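Side-chain contacts in vestitone reductase (Medicago sativa, PDB 2P4H), which catalyses the stereospecific NADPH-dependent reduction of (3R)-vestitone to the isoflavanol DMI, the penultimate step in making the phytoalexin medicarpin: residues 170-175 with 182-187; 98-103 with 165-170; 76-81 with 105-110. All coordinates share one frame; numbering follows the deposited sequence.

Contact 1 of 3, residues 170-175 with 182-187; sequences AVLEFG and VVTLIL
V171 reaches V182 through one methyl of each: CG1 of V171 lies 3.6 Å from CG1 of V182, and the two valines meet at a slant. In V171 this methyl is anti to the backbone N (chi1 167°), which carries it off the helix surface to the strand; it also comes within 4.3 Å of T184 CG2. One residue on, L172 leans in from the flank. Its CD2 sits 3.7 Å from T184 CG2, and the leucine and threonine side chains cross at about a right angle. T184 thus turns its methyl to the helix, while its OG1 is hydrogen-bonded to E168 of helix 158-177, one turn before L172, so the buried hydroxyl has a partner. At G175 the helix backbone itself makes the contact, with G175 CA 3.9 Å from V182 CG2. A CB on this residue would fall only 2.6 Å from that V182 CG2, so the valine methyl occupies the place a larger residue would need. Here the backbones come near, the CA atoms of G175 and V182 being 5.9 Å apart. The short axes run 8.7 Å apart at 167°, almost antiparallel. A helix returning against the strand that follows it is the second half of a beta-alpha-beta crossover: helix 158-177 links the neighbouring parallel strands 119-125 and 182-187 of the Rossmann-type NADP-binding fold.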
ATOM      1  N   ALA A 170       5.406   0.584  15.985  1.00 12.54           N
ATOM      2  CA  ALA A 170       4.443   0.862  17.045  1.00 13.41           C
ATOM      3  C   ALA A 170       3.243  -0.076  16.955  1.00 13.74           C
ATOM      4  O   ALA A 170       2.760  -0.584  17.969  1.00 13.32           O
ATOM      5  CB  ALA A 170       3.989   2.314  16.968  1.00 14.64           C
ATOM      6  N   VAL A 171       2.767  -0.309  15.738  1.00 12.13           N
ATOM      7  CA  VAL A 171       1.627  -1.192  15.521  1.00 13.15           C
ATOM      8  C   VAL A 171       1.936  -2.626  15.955  1.00 12.72           C
ATOM      9  O   VAL A 171       1.148  -3.258  16.662  1.00 13.40           O
ATOM     10  CB  VAL A 171       1.205  -1.176  14.028  1.00 12.39           C
ATOM     11  CG1 VAL A 171       0.235  -2.312  13.735  1.00 14.83           C
ATOM     12  CG2 VAL A 171       0.555   0.161  13.696  1.00 14.40           C
ATOM     13  N   LEU A 172       3.086  -3.144  15.540  1.00 13.19           N
ATOM     14  CA  LEU A 172       3.463  -4.505  15.902  1.00 12.54           C
ATOM     15  C   LEU A 172       3.610  -4.655  17.415  1.00 13.96           C
ATOM     16  O   LEU A 172       3.134  -5.629  18.001  1.00 14.86           O
ATOM     17  CB  LEU A 172       4.769  -4.884  15.200  1.00 12.71           C
ATOM     18  CG  LEU A 172       4.669  -5.039  13.679  1.00 13.10           C
ATOM     19  CD1 LEU A 172       6.057  -5.013  13.068  1.00 13.08           C
ATOM     20  CD2 LEU A 172       3.949  -6.343  13.343  1.00 12.94           C
ATOM     21  N   GLU A 173       4.262  -3.686  18.048  1.00 13.91           N
ATOM     22  CA  GLU A 173       4.464  -3.742  19.490  1.00 15.55           C
ATOM     23  C   GLU A 173       3.152  -3.662  20.258  1.00 14.93           C
ATOM     24  O   GLU A 173       2.913  -4.456  21.169  1.00 15.69           O
ATOM     25  CB  GLU A 173       5.383  -2.612  19.940  1.00 17.42           C
ATOM     26  CG  GLU A 173       5.715  -2.645  21.423  1.00 24.43           C
ATOM     27  CD  GLU A 173       6.360  -3.955  21.844  1.00 28.60           C
ATOM     28  OE1 GLU A 173       7.392  -4.330  21.252  1.00 32.04           O
ATOM     29  OE2 GLU A 173       5.835  -4.609  22.771  1.00 33.54           O
ATOM     30  N   PHE A 174       2.304  -2.706  19.895  1.00 14.30           N
ATOM     31  CA  PHE A 174       1.024  -2.549  20.574  1.00 14.70           C
ATOM     32  C   PHE A 174       0.172  -3.799  20.400  1.00 16.06           C
ATOM     33  O   PHE A 174      -0.445  -4.276  21.350  1.00 15.72           O
ATOM     34  CB  PHE A 174       0.267  -1.338  20.031  1.00 14.65           C
ATOM     35  CG  PHE A 174      -0.983  -1.018  20.800  1.00 16.09           C
ATOM     36  CD1 PHE A 174      -0.939  -0.170  21.901  1.00 17.31           C
ATOM     37  CD2 PHE A 174      -2.200  -1.593  20.444  1.00 16.38           C
ATOM     38  CE1 PHE A 174      -2.091   0.103  22.640  1.00 17.76           C
ATOM     39  CE2 PHE A 174      -3.358  -1.330  21.172  1.00 16.56           C
ATOM     40  CZ  PHE A 174      -3.303  -0.479  22.274  1.00 16.76           C
ATOM     41  N   GLY A 175       0.130  -4.327  19.182  1.00 16.15           N
ATOM     42  CA  GLY A 175      -0.650  -5.525  18.934  1.00 18.49           C
ATOM     43  C   GLY A 175      -0.214  -6.674  19.821  1.00 19.25           C
ATOM     44  O   GLY A 175      -1.047  -7.388  20.383  1.00 19.85           O
ATOM     45  N   VAL A 182      -2.513  -8.832  14.723  1.00 14.40           N
ATOM     46  CA  VAL A 182      -2.050  -7.860  13.747  1.00 13.19           C
ATOM     47  C   VAL A 182      -1.174  -8.431  12.649  1.00 13.27           C
ATOM     48  O   VAL A 182      -0.296  -9.256  12.893  1.00 13.22           O
ATOM     49  CB  VAL A 182      -1.241  -6.733  14.439  1.00 12.39           C
ATOM     50  CG1 VAL A 182      -0.599  -5.817  13.395  1.00 15.57           C
ATOM     51  CG2 VAL A 182      -2.145  -5.936  15.362  1.00 14.08           C
ATOM     52  N   VAL A 183      -1.444  -7.983  11.430  1.00 11.99           N
ATOM     53  CA  VAL A 183      -0.642  -8.347  10.275  1.00 11.91           C
ATOM     54  C   VAL A 183      -0.263  -7.018   9.640  1.00 11.68           C
ATOM     55  O   VAL A 183      -1.081  -6.095   9.584  1.00 11.93           O
ATOM     56  CB  VAL A 183      -1.429  -9.176   9.227  1.00 13.90           C
ATOM     57  CG1 VAL A 183      -0.739  -9.093   7.866  1.00 16.97           C
ATOM     58  CG2 VAL A 183      -1.510 -10.621   9.671  1.00 16.30           C
ATOM     59  N   THR A 184       0.984  -6.902   9.203  1.00 11.37           N
ATOM     60  CA  THR A 184       1.417  -5.696   8.518  1.00 11.29           C
ATOM     61  C   THR A 184       1.868  -6.140   7.137  1.00 11.97           C
ATOM     62  O   THR A 184       2.488  -7.197   6.983  1.00 12.92           O
ATOM     63  CB  THR A 184       2.577  -4.968   9.244  1.00 12.53           C
ATOM     64  OG1 THR A 184       3.732  -5.813   9.294  1.00 13.75           O
ATOM     65  CG2 THR A 184       2.160  -4.579  10.650  1.00 13.09           C
ATOM     66  N   LEU A 185       1.525  -5.353   6.127  1.00 11.32           N
ATOM     67  CA  LEU A 185       1.908  -5.670   4.759  1.00 11.65           C
ATOM     68  C   LEU A 185       2.918  -4.644   4.280  1.00 11.53           C
ATOM     69  O   LEU A 185       2.625  -3.447   4.221  1.00 12.24           O
ATOM     70  CB  LEU A 185       0.681  -5.668   3.842  1.00 12.92           C
ATOM     71  CG  LEU A 185      -0.252  -6.881   3.943  1.00 13.78           C
ATOM     72  CD1 LEU A 185      -1.564  -6.586   3.236  1.00 15.08           C
ATOM     73  CD2 LEU A 185       0.422  -8.102   3.331  1.00 15.24           C
ATOM     74  N   ILE A 186       4.116  -5.114   3.961  1.00 10.47           N
ATOM     75  CA  ILE A 186       5.175  -4.233   3.486  1.00 11.35           C
ATOM     76  C   ILE A 186       4.969  -4.108   1.979  1.00 10.90           C
ATOM     77  O   ILE A 186       5.259  -5.031   1.215  1.00 11.14           O
ATOM     78  CB  ILE A 186       6.550  -4.836   3.819  1.00 11.36           C
ATOM     79  CG1 ILE A 186       6.638  -5.111   5.329  1.00 13.63           C
ATOM     80  CG2 ILE A 186       7.656  -3.879   3.388  1.00 12.66           C
ATOM     81  CD1 ILE A 186       7.833  -5.965   5.747  1.00 14.39           C
ATOM     82  N   LEU A 187       4.462  -2.951   1.562  1.00  9.99           N
ATOM     83  CA  LEU A 187       4.131  -2.711   0.164  1.00 10.08           C
ATOM     84  C   LEU A 187       5.119  -1.863  -0.619  1.00 10.43           C
ATOM     85  O   LEU A 187       5.568  -0.818  -0.157  1.00 11.17           O
ATOM     86  CB  LEU A 187       2.740  -2.073   0.082  1.00 11.59           C
ATOM     87  CG  LEU A 187       1.615  -2.867   0.755  1.00 12.57           C
ATOM     88  CD1 LEU A 187       0.340  -2.038   0.784  1.00 17.60           C
ATOM     89  CD2 LEU A 187       1.389  -4.167   0.008  1.00 14.44           C
TER

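Contact 2 of 3, residues 98-103 with 165-170; sequences KRTVDG and TLAEKA
L166 meets T100 loosely, its CB lying 4.5 Å from T100 CG2, and begins the contact on helix 158-177. The next residue, A167, takes the same threonine methyl more closely: T100 CG2 stands 3.9 Å from A167 CB and 4.1 Å from A167 N, so it packs on the helix backbone as well as on the alanine side chain. The chi1 of T100 (-64°) sets CG2 opposite the backbone N and facing the partner helix, while OG1 turns back to hydrogen-bond to V96 O in the preceding turn. The threonine therefore satisfies its hydroxyl within its own helix and presents an apolar face across the contact. One turn after A167, A170 offers its CB to V101 CG1 at 4.0 Å. Small side chains at A167 and A170 fit the close approach: the V101 and A167 CA atoms are 5.3 Å apart, and the segment axes pass at 8.6 Å with a signed crossing angle of -40°, both running the same general way. All these touches are between carbon groups, apart from the A167 backbone N. Around them, L166 also packs on V147 and R151 of helix 147-153, A167 touches A104 further along helix 95-111, and E168 forms a salt bridge with R246 and a hydrogen bond with S124. Helices 95-111 and 158-177 lie side by side on one face of the central sheet, with helix 147-153 beside L166.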
ATOM      1  N   LYS A  98       4.933  11.946  17.630  1.00 28.07           N
ATOM      2  CA  LYS A  98       3.663  11.753  18.319  1.00 28.64           C
ATOM      3  C   LYS A  98       2.512  11.604  17.327  1.00 28.24           C
ATOM      4  O   LYS A  98       1.679  10.708  17.466  1.00 27.85           O
ATOM      5  CB  LYS A  98       3.385  12.928  19.262  1.00 30.13           C
ATOM      6  CG  LYS A  98       2.059  12.825  20.001  1.00 31.94           C
ATOM      7  CD  LYS A  98       1.889  13.956  21.007  1.00 33.44           C
ATOM      8  CE  LYS A  98       0.507  13.927  21.643  1.00 34.46           C
ATOM      9  NZ  LYS A  98       0.221  12.627  22.311  1.00 36.08           N
ATOM     10  N   ARG A  99       2.466  12.479  16.327  1.00 27.68           N
ATOM     11  CA  ARG A  99       1.408  12.421  15.323  1.00 27.36           C
ATOM     12  C   ARG A  99       1.484  11.118  14.534  1.00 26.09           C
ATOM     13  O   ARG A  99       0.457  10.532  14.185  1.00 24.37           O
ATOM     14  CB  ARG A  99       1.512  13.609  14.364  1.00 29.99           C
ATOM     15  CG  ARG A  99       0.468  13.597  13.254  1.00 33.09           C
ATOM     16  CD  ARG A  99       0.616  14.793  12.325  1.00 36.93           C
ATOM     17  NE  ARG A  99       0.361  16.059  13.010  1.00 40.00           N
ATOM     18  CZ  ARG A  99      -0.814  16.413  13.520  1.00 41.97           C
ATOM     19  NH1 ARG A  99      -1.858  15.599  13.428  1.00 42.90           N
ATOM     20  NH2 ARG A  99      -0.948  17.586  14.125  1.00 42.79           N
ATOM     21  N   THR A 100       2.704  10.672  14.256  1.00 24.96           N
ATOM     22  CA  THR A 100       2.918   9.439  13.509  1.00 23.80           C
ATOM     23  C   THR A 100       2.429   8.225  14.287  1.00 22.74           C
ATOM     24  O   THR A 100       1.611   7.449  13.792  1.00 22.72           O
ATOM     25  CB  THR A 100       4.409   9.246  13.175  1.00 23.48           C
ATOM     26  OG1 THR A 100       4.841  10.301  12.307  1.00 24.81           O
ATOM     27  CG2 THR A 100       4.637   7.904  12.490  1.00 22.59           C
ATOM     28  N   VAL A 101       2.923   8.070  15.512  1.00 22.19           N
ATOM     29  CA  VAL A 101       2.537   6.940  16.348  1.00 22.18           C
ATOM     30  C   VAL A 101       1.049   6.967  16.684  1.00 21.96           C
ATOM     31  O   VAL A 101       0.377   5.937  16.638  1.00 21.97           O
ATOM     32  CB  VAL A 101       3.358   6.916  17.656  1.00 22.11           C
ATOM     33  CG1 VAL A 101       2.877   5.789  18.558  1.00 23.41           C
ATOM     34  CG2 VAL A 101       4.832   6.731  17.331  1.00 23.50           C
ATOM     35  N   ASP A 102       0.536   8.146  17.015  1.00 22.35           N
ATOM     36  CA  ASP A 102      -0.875   8.295  17.355  1.00 22.17           C
ATOM     37  C   ASP A 102      -1.789   7.940  16.182  1.00 20.75           C
ATOM     38  O   ASP A 102      -2.832   7.313  16.372  1.00 20.61           O
ATOM     39  CB  ASP A 102      -1.151   9.730  17.816  1.00 25.58           C
ATOM     40  CG  ASP A 102      -0.506  10.046  19.155  1.00 28.75           C
ATOM     41  OD1 ASP A 102       0.497   9.388  19.503  1.00 31.99           O
ATOM     42  OD2 ASP A 102      -0.992  10.961  19.856  1.00 29.60           O
ATOM     43  N   GLY A 103      -1.395   8.335  14.975  1.00 19.40           N
ATOM     44  CA  GLY A 103      -2.198   8.049  13.797  1.00 19.79           C
ATOM     45  C   GLY A 103      -2.205   6.575  13.436  1.00 17.85           C
ATOM     46  O   GLY A 103      -3.200   6.042  12.942  1.00 18.00           O
ATOM     47  N   THR A 165       8.502   3.671   9.266  1.00 12.44           N
ATOM     48  CA  THR A 165       9.237   2.757  10.128  1.00 12.53           C
ATOM     49  C   THR A 165       8.725   2.816  11.566  1.00 13.53           C
ATOM     50  O   THR A 165       8.434   1.783  12.174  1.00 13.15           O
ATOM     51  CB  THR A 165      10.747   3.076  10.101  1.00 12.76           C
ATOM     52  OG1 THR A 165      11.218   3.021   8.747  1.00 13.15           O
ATOM     53  CG2 THR A 165      11.523   2.068  10.938  1.00 13.98           C
ATOM     54  N   LEU A 166       8.614   4.025  12.106  1.00 14.57           N
ATOM     55  CA  LEU A 166       8.138   4.190  13.475  1.00 15.16           C
ATOM     56  C   LEU A 166       6.699   3.709  13.626  1.00 13.54           C
ATOM     57  O   LEU A 166       6.351   3.080  14.625  1.00 13.90           O
ATOM     58  CB  LEU A 166       8.232   5.657  13.897  1.00 17.04           C
ATOM     59  CG  LEU A 166       9.647   6.230  14.000  1.00 19.75           C
ATOM     60  CD1 LEU A 166       9.575   7.686  14.434  1.00 22.02           C
ATOM     61  CD2 LEU A 166      10.462   5.419  14.995  1.00 20.31           C
ATOM     62  N   ALA A 167       5.866   4.003  12.634  1.00 13.05           N
ATOM     63  CA  ALA A 167       4.468   3.597  12.693  1.00 12.75           C
ATOM     64  C   ALA A 167       4.306   2.083  12.703  1.00 12.59           C
ATOM     65  O   ALA A 167       3.572   1.541  13.527  1.00 11.71           O
ATOM     66  CB  ALA A 167       3.697   4.191  11.528  1.00 13.63           C
ATOM     67  N   GLU A 168       4.993   1.392  11.798  1.00 11.68           N
ATOM     68  CA  GLU A 168       4.857  -0.058  11.751  1.00 11.36           C
ATOM     69  C   GLU A 168       5.366  -0.709  13.030  1.00 12.54           C
ATOM     70  O   GLU A 168       4.754  -1.649  13.543  1.00 12.05           O
ATOM     71  CB  GLU A 168       5.594  -0.660  10.550  1.00 10.86           C
ATOM     72  CG  GLU A 168       5.100  -2.079  10.255  1.00 10.90           C
ATOM     73  CD  GLU A 168       5.955  -2.849   9.268  1.00 11.14           C
ATOM     74  OE1 GLU A 168       6.715  -2.227   8.498  1.00 11.89           O
ATOM     75  OE2 GLU A 168       5.843  -4.092   9.259  1.00 13.02           O
ATOM     76  N   LYS A 169       6.485  -0.213  13.549  1.00 12.47           N
ATOM     77  CA  LYS A 169       7.027  -0.768  14.780  1.00 13.88           C
ATOM     78  C   LYS A 169       6.034  -0.585  15.921  1.00 13.23           C
ATOM     79  O   LYS A 169       5.831  -1.495  16.723  1.00 13.40           O
ATOM     80  CB  LYS A 169       8.357  -0.100  15.141  1.00 15.44           C
ATOM     81  CG  LYS A 169       9.507  -0.507  14.242  1.00 18.68           C
ATOM     82  CD  LYS A 169      10.836  -0.005  14.783  1.00 21.09           C
ATOM     83  CE  LYS A 169      12.006  -0.550  13.975  1.00 22.39           C
ATOM     84  NZ  LYS A 169      13.311  -0.142  14.569  1.00 27.07           N
ATOM     85  N   ALA A 170       5.406   0.584  15.985  1.00 12.54           N
ATOM     86  CA  ALA A 170       4.443   0.862  17.045  1.00 13.41           C
ATOM     87  C   ALA A 170       3.243  -0.076  16.955  1.00 13.74           C
ATOM     88  O   ALA A 170       2.760  -0.584  17.969  1.00 13.32           O
ATOM     89  CB  ALA A 170       3.989   2.314  16.968  1.00 14.64           C
TER

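Contact 3 of 3, residues 76-81 with 105-110; sequences VGIFHT and LGILKA
I107 spreads its two branches over I78 and H80, and can be followed outward from CB. There the side chain divides. The short branch, CG2, stands between the backbone N and the carbonyl carbon and points at the imidazole of H80: it lies 3.5 Å from the ring centroid and 10° off the ring normal, which places the methyl over the middle of one face, a CH-pi contact. The longer branch begins with CG1, opposite the backbone N (chi1 -173°), at 4.1 Å from I78 CG2. It ends in CD1, which closes to 3.6 Å from that same I78 CG2. The side chains of I78 and H80 run counter to that of I107, which bridges these two alternate residues on the same side of the strand. I107 also touches C5 and T7 of strand 3-7 and F68. The H80 ring also meets that of Y122, their planes at about 60°, so it packs against an aromatic neighbour as well as the methyl. With an alanine at H80, I107 CG2 would probably lose the flat surface it rests on, and a gap would open beside the Y122 ring. The H80 side chain is about 7 Å from G8, a predicted NADP-binding residue, so the packing lies close to the C-terminal end of the parallel strands, where NADP probably binds. Chemically the contact is aliphatic on one branch and methyl-to-ring on the other, which implies that the segments meet through dispersion and CH-pi packing of buried groups, with no polar bond between them.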
ATOM      1  N   VAL A  76     -15.584  -7.593  11.421  1.00 16.59           N
ATOM      2  CA  VAL A  76     -14.785  -8.808  11.524  1.00 16.25           C
ATOM      3  C   VAL A  76     -13.331  -8.499  11.188  1.00 15.95           C
ATOM      4  O   VAL A  76     -12.431  -9.273  11.501  1.00 16.44           O
ATOM      5  CB  VAL A  76     -15.307  -9.908  10.569  1.00 17.25           C
ATOM      6  CG1 VAL A  76     -16.733 -10.282  10.943  1.00 22.25           C
ATOM      7  CG2 VAL A  76     -15.244  -9.428   9.126  1.00 19.10           C
ATOM      8  N   GLY A  77     -13.107  -7.355  10.549  1.00 15.38           N
ATOM      9  CA  GLY A  77     -11.755  -6.971  10.199  1.00 14.20           C
ATOM     10  C   GLY A  77     -11.587  -5.469  10.098  1.00 14.01           C
ATOM     11  O   GLY A  77     -12.556  -4.737   9.887  1.00 14.29           O
ATOM     12  N   ILE A  78     -10.349  -5.017  10.274  1.00 12.28           N
ATOM     13  CA  ILE A  78     -10.004  -3.607  10.169  1.00 12.11           C
ATOM     14  C   ILE A  78      -8.783  -3.519   9.265  1.00 11.26           C
ATOM     15  O   ILE A  78      -7.759  -4.157   9.534  1.00 11.53           O
ATOM     16  CB  ILE A  78      -9.636  -2.982  11.540  1.00 11.36           C
ATOM     17  CG1 ILE A  78     -10.853  -2.979  12.471  1.00 13.08           C
ATOM     18  CG2 ILE A  78      -9.126  -1.556  11.340  1.00 13.45           C
ATOM     19  CD1 ILE A  78     -10.521  -2.566  13.903  1.00 14.54           C
ATOM     20  N   PHE A  79      -8.905  -2.756   8.185  1.00 11.31           N
ATOM     21  CA  PHE A  79      -7.802  -2.552   7.252  1.00 11.33           C
ATOM     22  C   PHE A  79      -7.401  -1.091   7.410  1.00 11.96           C
ATOM     23  O   PHE A  79      -8.086  -0.188   6.920  1.00 11.89           O
ATOM     24  CB  PHE A  79      -8.234  -2.812   5.802  1.00 11.99           C
ATOM     25  CG  PHE A  79      -8.661  -4.235   5.519  1.00 10.68           C
ATOM     26  CD1 PHE A  79      -8.425  -5.259   6.432  1.00 11.23           C
ATOM     27  CD2 PHE A  79      -9.283  -4.548   4.312  1.00 12.25           C
ATOM     28  CE1 PHE A  79      -8.804  -6.575   6.148  1.00 11.78           C
ATOM     29  CE2 PHE A  79      -9.665  -5.857   4.019  1.00 12.75           C
ATOM     30  CZ  PHE A  79      -9.425  -6.872   4.937  1.00 12.02           C
ATOM     31  N   HIS A  80      -6.297  -0.860   8.111  1.00 12.02           N
ATOM     32  CA  HIS A  80      -5.821   0.492   8.353  1.00 12.19           C
ATOM     33  C   HIS A  80      -4.825   0.908   7.275  1.00 12.74           C
ATOM     34  O   HIS A  80      -3.639   0.575   7.350  1.00 13.34           O
ATOM     35  CB  HIS A  80      -5.177   0.573   9.741  1.00 13.19           C
ATOM     36  CG  HIS A  80      -4.920   1.973  10.197  1.00 12.45           C
ATOM     37  ND1 HIS A  80      -4.071   2.285  11.237  1.00 15.73           N
ATOM     38  CD2 HIS A  80      -5.420   3.149   9.752  1.00 11.19           C
ATOM     39  CE1 HIS A  80      -4.058   3.595  11.411  1.00 10.57           C
ATOM     40  NE2 HIS A  80      -4.868   4.142  10.523  1.00 15.81           N
ATOM     41  N   THR A  81      -5.317   1.645   6.280  1.00 12.73           N
ATOM     42  CA  THR A  81      -4.492   2.096   5.156  1.00 15.38           C
ATOM     43  C   THR A  81      -4.151   3.583   5.209  1.00 18.69           C
ATOM     44  O   THR A  81      -3.363   4.072   4.397  1.00 20.61           O
ATOM     45  CB  THR A  81      -5.198   1.852   3.801  1.00 14.47           C
ATOM     46  OG1 THR A  81      -6.117   2.923   3.539  1.00 17.73           O
ATOM     47  CG2 THR A  81      -5.969   0.539   3.824  1.00 17.86           C
ATOM     48  N   LEU A 105      -1.696   4.136  15.674  1.00 15.05           N
ATOM     49  CA  LEU A 105      -2.344   3.427  16.773  1.00 14.51           C
ATOM     50  C   LEU A 105      -3.785   3.769  17.124  1.00 13.94           C
ATOM     51  O   LEU A 105      -4.444   2.978  17.792  1.00 15.25           O
ATOM     52  CB  LEU A 105      -1.505   3.571  18.047  1.00 15.56           C
ATOM     53  CG  LEU A 105      -0.072   3.042  18.011  1.00 15.40           C
ATOM     54  CD1 LEU A 105       0.573   3.259  19.371  1.00 18.14           C
ATOM     55  CD2 LEU A 105      -0.064   1.567  17.652  1.00 17.47           C
ATOM     56  N   GLY A 106      -4.270   4.927  16.689  1.00 14.93           N
ATOM     57  CA  GLY A 106      -5.629   5.334  17.018  1.00 16.28           C
ATOM     58  C   GLY A 106      -6.701   4.266  16.891  1.00 15.21           C
ATOM     59  O   GLY A 106      -7.336   3.868  17.876  1.00 15.23           O
ATOM     60  N   ILE A 107      -6.910   3.789  15.673  1.00 14.13           N
ATOM     61  CA  ILE A 107      -7.928   2.781  15.448  1.00 14.24           C
ATOM     62  C   ILE A 107      -7.537   1.420  16.036  1.00 14.19           C
ATOM     63  O   ILE A 107      -8.401   0.604  16.357  1.00 14.32           O
ATOM     64  CB  ILE A 107      -8.265   2.678  13.939  1.00 13.31           C
ATOM     65  CG1 ILE A 107      -9.455   1.739  13.734  1.00 13.16           C
ATOM     66  CG2 ILE A 107      -7.032   2.250  13.145  1.00 14.12           C
ATOM     67  CD1 ILE A 107     -10.019   1.767  12.329  1.00 16.30           C
ATOM     68  N   LEU A 108      -6.239   1.171  16.199  1.00 13.71           N
ATOM     69  CA  LEU A 108      -5.800  -0.088  16.792  1.00 14.09           C
ATOM     70  C   LEU A 108      -6.169  -0.094  18.285  1.00 13.85           C
ATOM     71  O   LEU A 108      -6.599  -1.114  18.827  1.00 14.03           O
ATOM     72  CB  LEU A 108      -4.287  -0.268  16.614  1.00 13.93           C
ATOM     73  CG  LEU A 108      -3.660  -1.551  17.171  1.00 13.38           C
ATOM     74  CD1 LEU A 108      -4.299  -2.783  16.540  1.00 15.74           C
ATOM     75  CD2 LEU A 108      -2.163  -1.530  16.896  1.00 14.15           C
ATOM     76  N   LYS A 109      -6.006   1.048  18.947  1.00 15.12           N
ATOM     77  CA  LYS A 109      -6.361   1.150  20.360  1.00 16.46           C
ATOM     78  C   LYS A 109      -7.863   0.927  20.518  1.00 16.20           C
ATOM     79  O   LYS A 109      -8.313   0.301  21.478  1.00 17.19           O
ATOM     80  CB  LYS A 109      -5.979   2.528  20.908  1.00 16.43           C
ATOM     81  CG  LYS A 109      -4.482   2.734  21.084  1.00 17.72           C
ATOM     82  CD  LYS A 109      -4.171   4.173  21.463  1.00 20.07           C
ATOM     83  CE  LYS A 109      -2.683   4.386  21.669  1.00 22.12           C
ATOM     84  NZ  LYS A 109      -2.372   5.813  21.971  1.00 24.94           N
ATOM     85  N   ALA A 110      -8.637   1.434  19.564  1.00 15.63           N
ATOM     86  CA  ALA A 110     -10.089   1.277  19.602  1.00 15.56           C
ATOM     87  C   ALA A 110     -10.481  -0.194  19.491  1.00 17.09           C
ATOM     88  O   ALA A 110     -11.527  -0.609  19.993  1.00 17.74           O
ATOM     89  CB  ALA A 110     -10.728   2.070  18.467  1.00 14.70           C
TER

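From the N terminus, strand 77-80 opens contact 3, which closes when the chain returns through helix 95-111 at residues 105-110. Contact 2 has by then opened on the earlier part of that helix, at 98-103, so contacts 3 and 2 cross; it closes much later, at 165-170 on helix 158-177. Contact 1 starts at A170, which contact 2 shares, and closes a short loop at strand 182-187, in series with both. Together they tie two neighbouring helices to each other and to strands 77-80 and 182-187, which flank 119-125 in the parallel sheet. F174 packing on L108 joins contacts 1 and 3 directly, and helix 158-177 carries both contacts 1 and 2.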